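Local structure of apical membrane antigen 1 (Babesia divergens, 4APM) at residues D224-G228 and N315-Y319; L336-A340 and N366-E370; I363-G367 and E393-C397; F384-L390 and T411-E417. The protein probably takes part in host-cell invasion by the parasite as a membrane-bound antigen of the moving junction, the fragment here holding its three ectodomain domains. All coordinates share one frame. Residue numbers count along the deposited sequence, not the author numbering.

Contact 1 of 4, residues D224-G228 and N315-Y319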
loop_
_atom_site.group_PDB
_atom_site.type_symbol
_atom_site.label_atom_id
_atom_site.label_comp_id
_atom_site.label_asym_id
_atom_site.label_seq_id
_atom_site.Cartn_x
_atom_site.Cartn_y
_atom_site.Cartn_z
ATOM N N ASP A 224 -7.411 13.759 -4.761
ATOM C CA ASP A 224 -8.796 14.275 -4.745
ATOM C C ASP A 224 -9.844 13.196 -4.524
ATOM O O ASP A 224 -10.955 13.289 -5.056
ATOM C CB ASP A 224 -9.108 15.056 -6.025
ATOM C CG ASP A 224 -8.171 16.217 -6.235
ATOM O OD1 ASP A 224 -7.917 16.991 -5.288
ATOM O OD2 ASP A 224 -7.642 16.330 -7.338
ATOM N N ALA A 225 -9.493 12.170 -3.747
ATOM C CA ALA A 225 -10.363 10.985 -3.587
ATOM C C ALA A 225 -10.544 10.590 -2.147
ATOM O O ALA A 225 -9.597 10.633 -1.345
ATOM C CB ALA A 225 -9.814 9.803 -4.380
ATOM N N ILE A 226 -11.758 10.152 -1.847
ATOM C CA ILE A 226 -12.100 9.541 -0.585
ATOM C C ILE A 226 -12.633 8.148 -0.922
ATOM O O ILE A 226 -13.418 7.995 -1.863
ATOM C CB ILE A 226 -13.247 10.298 0.100
ATOM C CG1 ILE A 226 -12.828 11.721 0.469
ATOM C CG2 ILE A 226 -13.773 9.524 1.313
ATOM C CD1 ILE A 226 -14.005 12.592 0.857
ATOM N N PHE A 227 -12.179 7.141 -0.179
ATOM C CA PHE A 227 -12.639 5.750 -0.362
ATOM C C PHE A 227 -14.095 5.579 0.079
ATOM O O PHE A 227 -14.468 6.042 1.150
ATOM C CB PHE A 227 -11.786 4.806 0.492
ATOM C CG PHE A 227 -10.407 4.586 -0.033
ATOM C CD1 PHE A 227 -10.214 4.097 -1.316
ATOM C CD2 PHE A 227 -9.298 4.777 0.791
ATOM C CE1 PHE A 227 -8.944 3.846 -1.798
ATOM C CE2 PHE A 227 -8.028 4.490 0.319
ATOM C CZ PHE A 227 -7.848 4.036 -0.984
ATOM N N GLY A 228 -14.885 4.845 -0.701
ATOM C CA GLY A 228 -16.263 4.558 -0.318
ATOM C C GLY A 228 -16.724 3.157 -0.683
ATOM O O GLY A 228 -16.009 2.403 -1.353
ATOM N N ASN A 315 -5.992 -1.522 5.756
ATOM C CA ASN A 315 -5.070 -1.407 4.616
ATOM C C ASN A 315 -5.146 -0.110 3.791
ATOM O O ASN A 315 -4.454 0.015 2.782
ATOM C CB ASN A 315 -5.270 -2.596 3.659
ATOM C CG ASN A 315 -5.003 -3.941 4.326
ATOM O OD1 ASN A 315 -4.184 -4.039 5.252
ATOM N ND2 ASN A 315 -5.645 -5.006 3.808
ATOM N N TRP A 316 -6.045 0.794 4.166
ATOM C CA TRP A 316 -6.389 1.964 3.342
ATOM C C TRP A 316 -6.627 3.104 4.279
ATOM O O TRP A 316 -7.031 2.894 5.446
ATOM C CB TRP A 316 -7.669 1.725 2.525
ATOM C CG TRP A 316 -7.819 0.354 1.885
ATOM C CD1 TRP A 316 -7.516 -0.004 0.569
ATOM C CD2 TRP A 316 -8.390 -0.865 2.490
ATOM N NE1 TRP A 316 -7.830 -1.341 0.338
ATOM C CE2 TRP A 316 -8.346 -1.905 1.454
ATOM C CE3 TRP A 316 -8.861 -1.198 3.753
ATOM C CZ2 TRP A 316 -8.814 -3.186 1.678
ATOM C CZ3 TRP A 316 -9.342 -2.510 3.967
ATOM C CH2 TRP A 316 -9.321 -3.473 2.947
ATOM N N ALA A 317 -6.312 4.313 3.816
ATOM C CA ALA A 317 -6.533 5.528 4.611
ATOM C C ALA A 317 -6.895 6.701 3.711
ATOM O O ALA A 317 -6.489 6.751 2.539
ATOM C CB ALA A 317 -5.297 5.867 5.443
ATOM N N ASN A 318 -7.684 7.620 4.263
ATOM C CA ASN A 318 -7.993 8.890 3.617
ATOM C C ASN A 318 -7.263 9.980 4.320
ATOM O O ASN A 318 -7.438 10.178 5.516
ATOM C CB ASN A 318 -9.469 9.189 3.741
ATOM C CG ASN A 318 -10.318 8.054 3.258
ATOM O OD1 ASN A 318 -10.709 7.199 4.048
ATOM N ND2 ASN A 318 -10.533 7.982 1.950
ATOM N N TYR A 319 -6.415 10.674 3.585
ATOM C CA TYR A 319 -5.689 11.776 4.135
ATOM C C TYR A 319 -6.230 13.067 3.553
ATOM O O TYR A 319 -6.150 13.292 2.349
ATOM C CB TYR A 319 -4.210 11.654 3.831
ATOM C CG TYR A 319 -3.461 12.858 4.292
ATOM C CD1 TYR A 319 -3.446 13.212 5.644
ATOM C CD2 TYR A 319 -2.895 13.733 3.369
ATOM C CE1 TYR A 319 -2.759 14.342 6.077
ATOM C CE2 TYR A 319 -2.231 14.864 3.781
ATOM C CZ TYR A 319 -2.175 15.169 5.125
ATOM O OH TYR A 319 -1.547 16.313 5.507
#
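W316 opens the contact from its beta carbon: W316 CB lies 3.6 Å from F227 CE2, and beyond it the edge of the indole meets the face of the phenyl ring in an edge-to-face pair, with the F227 ring and the five-membered ring of W316 5.5 Å apart between centroids and their planes at 74°. The indole then leads away, its NE1 satisfied by F19 O, which lets a tryptophan with a polar NH sit in an apolar core. A317 faces the other way and offers backbone, its O 3.5 Å from F227 CE2. Residues 225-228 and 316-319 belong to different sheets, their axes 6.9 Å apart at 142°, so side chains of the seven-stranded and the four-stranded sheet pack together in the core of this AMA1 ectodomain, a family of the PAN clan. N318 comes next and turns its side chain toward the first strand; its CA lies 5.9 Å from I226 CA. That side chain is long enough to span the gap and fills it against I226 and F227, while I226 itself bonds through its backbone to I337 within its own sheet.

Contact 2 of 4, residues L336-A340 and N366-E370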
loop_
_atom_site.group_PDB
_atom_site.type_symbol
_atom_site.label_atom_id
_atom_site.label_comp_id
_atom_site.label_asym_id
_atom_site.label_seq_id
_atom_site.Cartn_x
_atom_site.Cartn_y
_atom_site.Cartn_z
ATOM N N LEU A 336 -14.985 5.476 -5.245
ATOM C CA LEU A 336 -14.347 6.688 -4.742
ATOM C C LEU A 336 -15.358 7.851 -4.798
ATOM O O LEU A 336 -16.259 7.842 -5.626
ATOM C CB LEU A 336 -13.099 7.026 -5.575
ATOM C CG LEU A 336 -11.972 5.990 -5.720
ATOM C CD1 LEU A 336 -10.836 6.558 -6.555
ATOM C CD2 LEU A 336 -11.450 5.513 -4.373
ATOM N N ILE A 337 -15.221 8.803 -3.876
ATOM C CA ILE A 337 -15.948 10.060 -3.879
ATOM C C ILE A 337 -14.936 11.162 -4.224
ATOM O O ILE A 337 -13.828 11.172 -3.675
ATOM C CB ILE A 337 -16.496 10.348 -2.467
ATOM C CG1 ILE A 337 -17.532 9.314 -2.067
ATOM C CG2 ILE A 337 -17.007 11.779 -2.338
ATOM C CD1 ILE A 337 -16.981 8.235 -1.159
ATOM N N ILE A 338 -15.269 12.066 -5.146
ATOM C CA ILE A 338 -14.324 13.131 -5.427
ATOM C C ILE A 338 -14.390 14.215 -4.349
ATOM O O ILE A 338 -15.464 14.507 -3.803
ATOM C CB ILE A 338 -14.413 13.710 -6.870
ATOM C CG1 ILE A 338 -13.187 14.585 -7.155
ATOM C CG2 ILE A 338 -15.686 14.522 -7.080
ATOM C CD1 ILE A 338 -13.313 15.451 -8.389
ATOM N N ASP A 339 -13.224 14.729 -3.980
ATOM C CA ASP A 339 -13.115 15.743 -2.946
ATOM C C ASP A 339 -11.713 16.353 -2.978
ATOM O O ASP A 339 -10.742 15.668 -2.705
ATOM C CB ASP A 339 -13.412 15.143 -1.566
ATOM C CG ASP A 339 -13.330 16.168 -0.460
ATOM O OD1 ASP A 339 -14.116 17.142 -0.489
ATOM O OD2 ASP A 339 -12.460 16.021 0.426
ATOM N N ALA A 340 -11.613 17.627 -3.362
ATOM C CA ALA A 340 -10.322 18.300 -3.524
ATOM C C ALA A 340 -9.502 18.267 -2.254
ATOM O O ALA A 340 -10.020 18.537 -1.177
ATOM C CB ALA A 340 -10.531 19.748 -3.965
ATOM N N ASN A 366 -22.527 9.788 -8.061
ATOM C CA ASN A 366 -22.754 10.691 -6.936
ATOM C C ASN A 366 -22.115 10.171 -5.612
ATOM O O ASN A 366 -22.305 9.008 -5.240
ATOM C CB ASN A 366 -24.264 10.934 -6.758
ATOM C CG ASN A 366 -24.575 11.813 -5.556
ATOM O OD1 ASN A 366 -24.315 13.016 -5.574
ATOM N ND2 ASN A 366 -25.060 11.197 -4.478
ATOM N N GLY A 367 -21.368 11.027 -4.915
ATOM C CA GLY A 367 -20.695 10.607 -3.684
ATOM C C GLY A 367 -21.105 11.377 -2.439
ATOM O O GLY A 367 -21.352 12.589 -2.505
ATOM N N TYR A 368 -21.180 10.681 -1.301
ATOM C CA TYR A 368 -21.212 11.350 0.004
ATOM C C TYR A 368 -19.825 11.425 0.601
ATOM O O TYR A 368 -19.177 10.397 0.763
ATOM C CB TYR A 368 -22.157 10.632 0.963
ATOM C CG TYR A 368 -23.583 10.694 0.508
ATOM C CD1 TYR A 368 -24.006 9.970 -0.608
ATOM C CD2 TYR A 368 -24.490 11.566 1.114
ATOM C CE1 TYR A 368 -25.306 10.066 -1.075
ATOM C CE2 TYR A 368 -25.798 11.654 0.670
ATOM C CZ TYR A 368 -26.200 10.901 -0.429
ATOM O OH TYR A 368 -27.493 10.997 -0.893
ATOM N N ILE A 369 -19.356 12.641 0.895
ATOM C CA ILE A 369 -18.031 12.823 1.492
ATOM C C ILE A 369 -17.916 12.320 2.948
ATOM O O ILE A 369 -16.851 11.855 3.364
ATOM C CB ILE A 369 -17.524 14.283 1.402
ATOM C CG1 ILE A 369 -18.425 15.236 2.185
ATOM C CG2 ILE A 369 -17.346 14.719 -0.047
ATOM C CD1 ILE A 369 -17.809 16.600 2.412
ATOM N N GLU A 370 -18.996 12.447 3.722
ATOM C CA GLU A 370 -18.988 12.054 5.137
ATOM C C GLU A 370 -19.521 10.641 5.290
ATOM O O GLU A 370 -20.531 10.285 4.690
ATOM C CB GLU A 370 -19.847 13.001 5.992
ATOM C CG GLU A 370 -19.166 14.278 6.457
ATOM C CD GLU A 370 -18.095 14.028 7.502
ATOM O OE1 GLU A 370 -18.401 13.410 8.549
ATOM O OE2 GLU A 370 -16.940 14.456 7.277
#
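The two backbones come together at one point, where I337 CA lies 4.8 Å from G367 CA, yet no hydrogen bond joins them; instead the side chain of I337 packs on the backbone of G367 and Y368, and on the side chain of I369 just beyond. G367 makes such closeness possible. A beta carbon on it would clash with I337 CG1, and in its absence I337 CG1 settles 3.8 Å from G367 CA. I337 is the main filler on its side. Its CG1 also lies 3.4 Å from Y368 O, and its CG2 touches I369 CG2 at 3.7 Å, a branched apolar pair suited to closing an interior without leaving gaps. I369 also reaches D339, its CG2 being 4.1 Å from D339 OD1; the partly exposed aspartate side chain lies about 3 Å, between nearest atoms, from an acetate ion that probably came from the crystallisation liquor. Y368 points its beta carbon away and contributes backbone to the contact, leaving its ring to a cation-pi interaction with R372. In the mixed sheet, strands 225-231 and 234-237 lie between 335-339 and 367-368 in order, so for the two to meet the sheet must curl strongly. I337 also touches C235 and T388, I369 reaches I226 and T388, and G367 bonds through its backbone to T388 of strand 387-389, which adjoins 367-368.

Contact 3 of 4, residues I363-G367 and E393-C397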
loop_
_atom_site.group_PDB
_atom_site.type_symbol
_atom_site.label_atom_id
_atom_site.label_comp_id
_atom_site.label_asym_id
_atom_site.label_seq_id
_atom_site.Cartn_x
_atom_site.Cartn_y
_atom_site.Cartn_z
ATOM N N ILE A 363 -14.965 8.217 -14.657
ATOM C CA ILE A 363 -15.894 7.317 -13.936
ATOM C C ILE A 363 -16.794 8.141 -13.008
ATOM O O ILE A 363 -16.329 8.736 -12.036
ATOM C CB ILE A 363 -15.142 6.211 -13.152
ATOM C CG1 ILE A 363 -14.351 5.306 -14.102
ATOM C CG2 ILE A 363 -16.100 5.363 -12.323
ATOM C CD1 ILE A 363 -13.280 4.477 -13.408
ATOM N N VAL A 364 -18.072 8.241 -13.359
ATOM C CA VAL A 364 -18.921 9.309 -12.823
ATOM C C VAL A 364 -20.054 8.721 -11.982
ATOM O O VAL A 364 -20.781 7.844 -12.437
ATOM C CB VAL A 364 -19.471 10.241 -13.944
ATOM C CG1 VAL A 364 -20.242 11.411 -13.348
ATOM C CG2 VAL A 364 -18.337 10.771 -14.814
ATOM N N THR A 365 -20.138 9.159 -10.728
ATOM C CA THR A 365 -21.167 8.706 -9.783
ATOM C C THR A 365 -21.394 9.819 -8.752
ATOM O O THR A 365 -20.559 10.693 -8.593
ATOM C CB THR A 365 -20.745 7.417 -9.021
ATOM O OG1 THR A 365 -19.486 7.629 -8.367
ATOM C CG2 THR A 365 -20.636 6.223 -9.964
ATOM N N ASN A 366 -22.527 9.788 -8.061
ATOM C CA ASN A 366 -22.754 10.691 -6.936
ATOM C C ASN A 366 -22.115 10.171 -5.612
ATOM O O ASN A 366 -22.305 9.008 -5.240
ATOM C CB ASN A 366 -24.264 10.934 -6.758
ATOM C CG ASN A 366 -24.575 11.813 -5.556
ATOM O OD1 ASN A 366 -24.315 13.016 -5.574
ATOM N ND2 ASN A 366 -25.060 11.197 -4.478
ATOM N N GLY A 367 -21.368 11.027 -4.915
ATOM C CA GLY A 367 -20.695 10.607 -3.684
ATOM C C GLY A 367 -21.105 11.377 -2.439
ATOM O O GLY A 367 -21.352 12.589 -2.505
ATOM N N GLU A 393 -25.484 16.731 -13.734
ATOM C CA GLU A 393 -26.555 15.765 -13.939
ATOM C C GLU A 393 -26.462 14.570 -12.975
ATOM O O GLU A 393 -27.492 14.071 -12.492
ATOM C CB GLU A 393 -26.566 15.285 -15.400
ATOM C CG GLU A 393 -25.186 15.207 -16.056
ATOM C CD GLU A 393 -24.834 16.428 -16.912
ATOM O OE1 GLU A 393 -25.352 16.540 -18.046
ATOM O OE2 GLU A 393 -23.993 17.248 -16.481
ATOM N N ALA A 394 -25.234 14.125 -12.687
ATOM C CA ALA A 394 -25.009 12.988 -11.778
ATOM C C ALA A 394 -25.192 13.355 -10.297
ATOM O O ALA A 394 -25.672 12.545 -9.499
ATOM C CB ALA A 394 -23.634 12.382 -12.011
ATOM N N LEU A 395 -24.813 14.580 -9.945
ATOM C CA LEU A 395 -24.979 15.079 -8.582
ATOM C C LEU A 395 -26.425 15.011 -8.079
ATOM O O LEU A 395 -27.315 15.637 -8.648
ATOM C CB LEU A 395 -24.480 16.520 -8.490
ATOM C CG LEU A 395 -24.647 17.182 -7.125
ATOM C CD1 LEU A 395 -23.764 16.496 -6.079
ATOM C CD2 LEU A 395 -24.308 18.659 -7.241
ATOM N N LYS A 396 -26.645 14.268 -6.999
ATOM C CA LYS A 396 -27.899 14.331 -6.268
ATOM C C LYS A 396 -27.838 15.482 -5.266
ATOM O O LYS A 396 -26.922 15.551 -4.445
ATOM C CB LYS A 396 -28.195 12.989 -5.588
ATOM C CG LYS A 396 -28.129 11.820 -6.566
ATOM C CD LYS A 396 -28.674 10.505 -6.013
ATOM C CE LYS A 396 -28.542 9.406 -7.069
ATOM N NZ LYS A 396 -29.602 8.354 -7.008
ATOM N N CYS A 397 -28.753 16.440 -5.416
ATOM C CA CYS A 397 -28.748 17.654 -4.601
ATOM C C CYS A 397 -30.163 18.144 -4.294
ATOM O O CYS A 397 -31.043 18.142 -5.155
ATOM C CB CYS A 397 -27.936 18.769 -5.278
ATOM S SG CYS A 397 -27.746 20.288 -4.295
#
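Two irregular loops are joined here by a side-chain-to-backbone hydrogen bond, in the disulfide-linked C-terminal part of the chain that is probably domain III, as in relatives of this family. N366 has the most surface covered. Its beta carbon points toward residues 393-397, and N366 CB rests 3.5 Å from A394 O. Asparagine suits the place because its amide can both accept and donate: its ND2 bonds to S234 OG, which holds the loop to the strand 234-237, and its OD1 remains for the opposing loop. A394 comes second. Its short side chain lets the backbones approach, N366 CA and L395 CA being 5.2 Å apart, while A394 CB makes an apolar touch with V364 CG1 at 3.8 Å. K396, third, lays the start of its side chain against the asparagine, K396 CG being 3.7 Å from N366 CG, and its flexible end leads away, as fits an exposed charge. The bond itself runs from K396 N to N366 OD1, 3.0 Å with an angle of 158° at the hydrogen.

Contact 4 of 4, residues F384-L390 and T411-E417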
loop_
_atom_site.group_PDB
_atom_site.type_symbol
_atom_site.label_atom_id
_atom_site.label_comp_id
_atom_site.label_asym_id
_atom_site.label_seq_id
_atom_site.Cartn_x
_atom_site.Cartn_y
_atom_site.Cartn_z
ATOM N N PHE A 384 -26.903 18.200 7.514
ATOM C CA PHE A 384 -27.005 18.115 6.058
ATOM C C PHE A 384 -25.817 17.385 5.457
ATOM O O PHE A 384 -24.667 17.663 5.797
ATOM C CB PHE A 384 -27.124 19.508 5.440
ATOM C CG PHE A 384 -27.130 19.505 3.940
ATOM C CD1 PHE A 384 -28.237 19.041 3.236
ATOM C CD2 PHE A 384 -26.028 19.967 3.228
ATOM C CE1 PHE A 384 -28.243 19.036 1.849
ATOM C CE2 PHE A 384 -26.033 19.971 1.844
ATOM C CZ PHE A 384 -27.143 19.502 1.155
ATOM N N GLU A 385 -26.109 16.479 4.531
ATOM C CA GLU A 385 -25.102 15.573 3.988
ATOM C C GLU A 385 -24.601 16.031 2.621
ATOM O O GLU A 385 -25.227 15.764 1.607
ATOM C CB GLU A 385 -25.663 14.159 3.885
ATOM C CG GLU A 385 -25.859 13.460 5.219
ATOM C CD GLU A 385 -26.280 12.018 5.031
ATOM O OE1 GLU A 385 -26.424 11.601 3.864
ATOM O OE2 GLU A 385 -26.472 11.298 6.035
ATOM N N VAL A 386 -23.472 16.727 2.613
ATOM C CA VAL A 386 -22.784 17.091 1.388
ATOM C C VAL A 386 -22.570 15.914 0.424
ATOM O O VAL A 386 -22.057 14.853 0.812
ATOM C CB VAL A 386 -21.445 17.747 1.726
ATOM C CG1 VAL A 386 -20.731 18.201 0.468
ATOM C CG2 VAL A 386 -21.675 18.913 2.684
ATOM N N THR A 387 -23.010 16.094 -0.820
ATOM C CA THR A 387 -22.710 15.160 -1.904
ATOM C C THR A 387 -21.776 15.827 -2.908
ATOM O O THR A 387 -21.722 17.057 -2.978
ATOM C CB THR A 387 -23.980 14.699 -2.622
ATOM O OG1 THR A 387 -24.867 15.812 -2.790
ATOM C CG2 THR A 387 -24.675 13.612 -1.836
ATOM N N THR A 388 -20.964 15.029 -3.609
ATOM C CA THR A 388 -20.155 15.546 -4.724
ATOM C C THR A 388 -20.330 14.679 -5.974
ATOM O O THR A 388 -20.797 13.535 -5.892
ATOM C CB THR A 388 -18.639 15.632 -4.408
ATOM O OG1 THR A 388 -18.085 14.315 -4.311
ATOM C CG2 THR A 388 -18.350 16.411 -3.133
ATOM N N ALA A 389 -19.923 15.221 -7.120
ATOM C CA ALA A 389 -20.031 14.523 -8.405
ATOM C C ALA A 389 -19.250 15.279 -9.477
ATOM O O ALA A 389 -19.032 16.477 -9.356
ATOM C CB ALA A 389 -21.494 14.368 -8.811
ATOM N N LEU A 390 -18.774 14.560 -10.492
ATOM C CA LEU A 390 -17.998 15.157 -11.594
ATOM C C LEU A 390 -18.885 15.871 -12.638
ATOM O O LEU A 390 -18.378 16.568 -13.510
ATOM C CB LEU A 390 -17.197 14.063 -12.295
ATOM C CG LEU A 390 -15.683 13.946 -12.111
ATOM C CD1 LEU A 390 -15.147 14.904 -11.070
ATOM C CD2 LEU A 390 -15.326 12.507 -11.785
ATOM N N THR A 411 -13.026 21.343 -12.676
ATOM C CA THR A 411 -14.215 21.749 -11.923
ATOM C C THR A 411 -15.160 20.579 -11.660
ATOM O O THR A 411 -15.464 19.789 -12.561
ATOM C CB THR A 411 -15.020 22.860 -12.660
ATOM O OG1 THR A 411 -14.130 23.886 -13.100
ATOM C CG2 THR A 411 -16.074 23.489 -11.742
ATOM N N TYR A 412 -15.687 20.513 -10.441
ATOM C CA TYR A 412 -16.728 19.542 -10.139
ATOM C C TYR A 412 -17.733 20.184 -9.210
ATOM O O TYR A 412 -17.523 21.294 -8.756
ATOM C CB TYR A 412 -16.119 18.273 -9.500
ATOM C CG TYR A 412 -15.590 18.484 -8.096
ATOM C CD1 TYR A 412 -14.334 19.041 -7.883
ATOM C CD2 TYR A 412 -16.360 18.143 -6.980
ATOM C CE1 TYR A 412 -13.867 19.279 -6.602
ATOM C CE2 TYR A 412 -15.890 18.363 -5.690
ATOM C CZ TYR A 412 -14.642 18.930 -5.513
ATOM O OH TYR A 412 -14.166 19.158 -4.248
ATOM N N TYR A 413 -18.771 19.437 -8.858
ATOM C CA TYR A 413 -19.953 19.991 -8.212
ATOM C C TYR A 413 -20.225 19.371 -6.856
ATOM O O TYR A 413 -20.052 18.156 -6.670
ATOM C CB TYR A 413 -21.175 19.802 -9.109
ATOM C CG TYR A 413 -20.906 20.269 -10.504
ATOM C CD1 TYR A 413 -20.977 21.624 -10.825
ATOM C CD2 TYR A 413 -20.450 19.379 -11.479
ATOM C CE1 TYR A 413 -20.681 22.069 -12.094
ATOM C CE2 TYR A 413 -20.140 19.819 -12.757
ATOM C CZ TYR A 413 -20.263 21.166 -13.053
ATOM O OH TYR A 413 -19.962 21.612 -14.309
ATOM N N TYR A 414 -20.696 20.205 -5.929
ATOM C CA TYR A 414 -21.175 19.729 -4.645
ATOM C C TYR A 414 -22.482 20.393 -4.189
ATOM O O TYR A 414 -22.848 21.473 -4.658
ATOM C CB TYR A 414 -20.078 19.834 -3.575
ATOM C CG TYR A 414 -19.724 21.232 -3.118
ATOM C CD1 TYR A 414 -18.777 21.991 -3.799
ATOM C CD2 TYR A 414 -20.230 21.740 -1.926
ATOM C CE1 TYR A 414 -18.401 23.248 -3.347
ATOM C CE2 TYR A 414 -19.873 23.003 -1.475
ATOM C CZ TYR A 414 -18.952 23.745 -2.182
ATOM O OH TYR A 414 -18.575 24.989 -1.711
ATOM N N CYS A 415 -23.181 19.719 -3.281
ATOM C CA CYS A 415 -24.459 20.185 -2.780
ATOM C C CYS A 415 -24.355 20.755 -1.376
ATOM O O CYS A 415 -24.058 20.027 -0.425
ATOM C CB CYS A 415 -25.456 19.052 -2.771
ATOM S SG CYS A 415 -27.121 19.638 -2.444
ATOM N N SER A 416 -24.652 22.042 -1.248
ATOM C CA SER A 416 -24.436 22.771 -0.012
ATOM C C SER A 416 -25.718 23.492 0.435
ATOM O O SER A 416 -26.634 23.695 -0.368
ATOM C CB SER A 416 -23.300 23.762 -0.211
ATOM O OG SER A 416 -23.191 24.637 0.885
ATOM N N GLU A 417 -25.794 23.836 1.721
ATOM C CA GLU A 417 -26.933 24.603 2.266
ATOM C C GLU A 417 -26.749 26.119 2.083
ATOM O O GLU A 417 -27.715 26.882 2.180
ATOM C CB GLU A 417 -27.132 24.312 3.756
ATOM C CG GLU A 417 -27.857 23.020 4.095
ATOM C CD GLU A 417 -27.766 22.685 5.585
ATOM O OE1 GLU A 417 -26.782 23.107 6.247
ATOM O OE2 GLU A 417 -28.668 21.984 6.094
#
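A half-cystine sulfur lies beside an aromatic edge: C415 SG, disulfide-bonded to C397, is 5.0 Å from the centroid of the F384 ring and 89° off its normal, with F384 CZ only 3.6 Å from C415 SG. Over one face of the same ring E417 CG makes a CH-pi contact, 3.9 Å from the centroid, so the glutamate offers its aliphatic part to the phenylalanine. Beyond this end the backbones pair. C415 N donates to T387 O at 3.1 Å, and A389 and Y413 form a hydrogen-bonded pair, A389 N to Y413 O and Y413 N to A389 O both 3.0 Å. T388 and Y414 between them are a non-hydrogen-bonded pair whose side chains share a face, T388 CG2 lying 3.9 Å from Y414 CB. The beta-branched threonine suits a strand, and its OG1 bonds to I338 O. L390 CD1 covers Y412 CB at 3.8 Å. Strand 410-416 also pairs with 400-406, making the antiparallel end of a mixed sheet, its disulfide tying in the loop before 400-406, probably in domain III.

From the N terminus, contact 1 closes the longest loop, bringing residues 315-319 back to 224-228 and so setting the four-stranded sheet against the seven-stranded one. Contact 2 opens only after it has closed, but the two touch, since strands 225-231 and 335-339 are neighbours. Contact 3 begins where contact 2 ends: both use N366 and G367, which face one partner from the glycine and another from the asparagine. Contacts 3 and 4 cross, their segments alternating along the chain, and the C397-C415 disulfide fastens the crossing. None of the loops nests inside another. Contacts 2 and 4 meet through strands 367-368 and 387-389, so the mixed sheet links contacts 1, 2 and 4, with the loops of contact 3 beside it.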